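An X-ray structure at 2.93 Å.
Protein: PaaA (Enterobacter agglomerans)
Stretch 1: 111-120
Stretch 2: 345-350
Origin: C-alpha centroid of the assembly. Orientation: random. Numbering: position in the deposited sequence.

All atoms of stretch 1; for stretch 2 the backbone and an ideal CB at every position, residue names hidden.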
# COMPACT_ATOMS: atom_id res chain seq x y z
N LEU A 111 10.30 -12.88 -8.15
CA LEU A 111 9.83 -14.16 -7.61
C LEU A 111 8.34 -14.29 -7.70
O LEU A 111 7.81 -15.34 -8.03
CB LEU A 111 10.22 -14.34 -6.14
CG LEU A 111 11.70 -14.39 -5.79
CD1 LEU A 111 11.82 -14.64 -4.32
CD2 LEU A 111 12.44 -15.42 -6.61
N GLN A 112 7.64 -13.20 -7.41
CA GLN A 112 6.19 -13.20 -7.49
C GLN A 112 5.68 -13.47 -8.90
O GLN A 112 4.68 -14.16 -9.05
CB GLN A 112 5.66 -11.88 -6.97
CG GLN A 112 4.18 -11.69 -7.17
CD GLN A 112 3.74 -10.33 -6.66
OE1 GLN A 112 4.18 -9.87 -5.60
NE2 GLN A 112 2.87 -9.66 -7.43
N PHE A 113 6.36 -12.94 -9.92
CA PHE A 113 5.99 -13.22 -11.31
C PHE A 113 6.23 -14.70 -11.59
O PHE A 113 5.39 -15.37 -12.18
CB PHE A 113 6.79 -12.39 -12.33
CG PHE A 113 6.73 -10.90 -12.11
CD1 PHE A 113 5.60 -10.30 -11.59
CD2 PHE A 113 7.84 -10.12 -12.38
CE1 PHE A 113 5.59 -8.95 -11.36
CE2 PHE A 113 7.82 -8.78 -12.16
CZ PHE A 113 6.70 -8.21 -11.64
N SER A 114 7.38 -15.19 -11.15
CA SER A 114 7.78 -16.56 -11.45
C SER A 114 6.81 -17.56 -10.83
O SER A 114 6.70 -18.70 -11.28
CB SER A 114 9.19 -16.84 -10.94
OG SER A 114 9.57 -18.17 -11.24
N LEU A 115 6.10 -17.10 -9.82
CA LEU A 115 5.16 -17.94 -9.10
C LEU A 115 3.86 -18.20 -9.84
O LEU A 115 3.37 -19.32 -9.86
CB LEU A 115 4.86 -17.30 -7.74
CG LEU A 115 4.42 -18.22 -6.62
CD1 LEU A 115 5.58 -19.12 -6.27
CD2 LEU A 115 3.98 -17.36 -5.45
N ILE A 116 3.30 -17.17 -10.47
CA ILE A 116 2.03 -17.37 -11.16
C ILE A 116 2.27 -17.60 -12.63
O ILE A 116 1.51 -18.32 -13.26
CB ILE A 116 1.08 -16.20 -10.98
CG1 ILE A 116 0.89 -15.94 -9.49
CG2 ILE A 116 -0.26 -16.53 -11.62
CD1 ILE A 116 -0.45 -15.30 -9.17
N ASP A 117 3.27 -16.94 -13.19
CA ASP A 117 3.70 -17.21 -14.54
C ASP A 117 2.59 -17.49 -15.56
O ASP A 117 2.59 -18.54 -16.19
CB ASP A 117 4.64 -18.40 -14.52
CG ASP A 117 5.58 -18.40 -15.68
OD1 ASP A 117 5.23 -17.79 -16.72
OD2 ASP A 117 6.64 -19.04 -15.58
N ALA A 118 1.63 -16.58 -15.71
CA ALA A 118 0.52 -16.79 -16.64
C ALA A 118 0.92 -16.77 -18.13
O ALA A 118 0.33 -17.48 -18.94
CB ALA A 118 -0.56 -15.78 -16.39
N ASP A 119 1.89 -15.95 -18.50
CA ASP A 119 2.23 -15.83 -19.92
C ASP A 119 3.31 -16.80 -20.29
O ASP A 119 3.82 -16.78 -21.41
CB ASP A 119 2.68 -14.42 -20.29
CG ASP A 119 2.33 -14.06 -21.73
OD1 ASP A 119 3.26 -13.72 -22.49
OD2 ASP A 119 1.14 -14.14 -22.11
N ASN A 120 3.67 -17.65 -19.34
CA ASN A 120 4.64 -18.70 -19.60
C ASN A 120 5.92 -18.11 -20.13
O ASN A 120 6.26 -18.28 -21.29
CB ASN A 120 4.06 -19.71 -20.59
CG ASN A 120 4.89 -20.94 -20.72
OD1 ASN A 120 5.64 -21.28 -19.81
ND2 ASN A 120 4.78 -21.63 -21.85
N UNK A 345 2.72 -6.60 -17.83
CA UNK A 345 3.62 -7.75 -17.87
C UNK A 345 2.88 -9.03 -18.22
O UNK A 345 3.44 -9.91 -18.86
CB UNK A 345 4.33 -7.91 -16.53
N UNK A 346 1.67 -9.17 -17.72
CA UNK A 346 0.89 -10.36 -18.01
C UNK A 346 1.26 -11.60 -17.20
O UNK A 346 0.96 -12.72 -17.61
CB UNK A 346 1.02 -10.69 -19.50
N UNK A 347 1.91 -11.40 -16.06
CA UNK A 347 2.30 -12.52 -15.20
C UNK A 347 1.08 -13.10 -14.53
O UNK A 347 1.11 -14.21 -14.07
CB UNK A 347 3.32 -12.08 -14.15
N UNK A 348 -0.01 -12.34 -14.50
CA UNK A 348 -1.27 -12.73 -13.86
C UNK A 348 -2.37 -11.87 -14.46
O UNK A 348 -2.11 -10.76 -14.88
CB UNK A 348 -1.21 -12.57 -12.34
N UNK A 349 -3.60 -12.36 -14.46
CA UNK A 349 -4.69 -11.65 -15.12
C UNK A 349 -5.29 -10.51 -14.28
O UNK A 349 -5.45 -10.63 -13.07
CB UNK A 349 -5.79 -12.65 -15.48
N UNK A 350 -5.61 -9.38 -14.92
CA UNK A 350 -6.15 -8.26 -14.13
C UNK A 350 -7.66 -8.27 -14.10
O UNK A 350 -8.31 -8.40 -15.12
CB UNK A 350 -5.66 -6.92 -14.69

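Position 345 lies at the end of a helical turn, with phi/psi of -90/-38. Its CA-to-CB bond points toward stretch 1, but the ideal CB stops 5.4 Å from Phe113 CE1, so nothing there dictates a shape; a small or medium side chain, polar or apolar, would fit. The deposited residue is Thr345. Its OG1 accepts a weak hydrogen bond from the backbone N of position 347 at 3.4 Å and is also hydrogen-bonded elsewhere in the structure.

At position 346 the backbone turns to a phi of 79°, a value that by itself favours glycine, although asparagine or aspartate can also adopt it. A CB here would point toward stretch 1 and come 4.2 Å from Asp119 CB, so the backbone angle is the stronger argument. The residue is Gly346, and its carbonyl O packs 3.6 Å from Ala118 CB.

Position 347 is the best defined. Its carbonyl O accepts a hydrogen bond from Ala118 N at 2.9 Å, a contact any residue could make; it ties the loop to the segment just after the helix of stretch 1. The CA-to-CB bond runs sideways, and the ideal CB is 3.9 Å from Phe113 CD1. Along this side, the helix offers the Phe113 ring, Ile116 and, one turn before Ile116, the amide of Gln112. A large apolar side chain would suit the first two; a long one with a polar tip could also reach the amide. Tyr347 does all of this. Phe113 CD1 lies over one face of its ring, 3.4 Å from Tyr347 CG, with the two ring planes oblique at 52°; Ile116 CB approaches Tyr347 CD2 at 4.3 Å. At the far end, Gln112 NE2 donates a hydrogen bond to Tyr347 OH at 2.8 Å.

At position 348 the backbone is extended and CA-to-CB points sideways, its ideal CB 4.1 Å from Ile116 CG2. Stretch 1 offers mainly a hydrocarbon surface, so a small or branched apolar residue would seem natural, and a short polar one is possible. It is Asp348: OD2 is 3.8 Å from Ile116 CD1 and is hydrogen-bonded elsewhere in the structure, while OD1 accepts a weak hydrogen bond from the next backbone N.

Position 349 has no atom of stretch 1 within 5.5 Å of its ideal CB, so many residues would serve, though a long basic one could approach Asp119. Lys349 places CE 4.1 Å from Ala118 CB and NZ 4.6 Å from Asp119 OD2, beyond a salt bridge.

Position 350 is out of reach of stretch 1, which sets no preference; a phi of -93° allows most residues, proline among them. It is Pro350.

Stretch 2 (345-350) TGYDKP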
# COMPACT_ATOMS: atom_id res chain seq x y z
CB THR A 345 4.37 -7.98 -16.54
OG1 THR A 345 3.48 -8.47 -15.53
CG2 THR A 345 5.07 -6.71 -16.08
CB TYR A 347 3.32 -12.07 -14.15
CG TYR A 347 2.69 -11.47 -12.90
CD1 TYR A 347 2.37 -10.13 -12.83
CD2 TYR A 347 2.43 -12.25 -11.81
CE1 TYR A 347 1.79 -9.59 -11.71
CE2 TYR A 347 1.85 -11.73 -10.68
CZ TYR A 347 1.53 -10.40 -10.62
OH TYR A 347 0.96 -9.90 -9.47
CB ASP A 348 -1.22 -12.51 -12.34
CG ASP A 348 -2.48 -13.00 -11.60
OD1 ASP A 348 -3.27 -13.81 -12.15
OD2 ASP A 348 -2.74 -12.50 -10.48
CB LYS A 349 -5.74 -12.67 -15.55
CG LYS A 349 -5.11 -13.75 -16.47
CD LYS A 349 -4.10 -13.09 -17.47
CE LYS A 349 -3.53 -14.04 -18.57
NZ LYS A 349 -2.55 -13.34 -19.50
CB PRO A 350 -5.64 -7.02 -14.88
CG PRO A 350 -5.40 -7.48 -16.29
CD PRO A 350 -5.47 -9.01 -16.33
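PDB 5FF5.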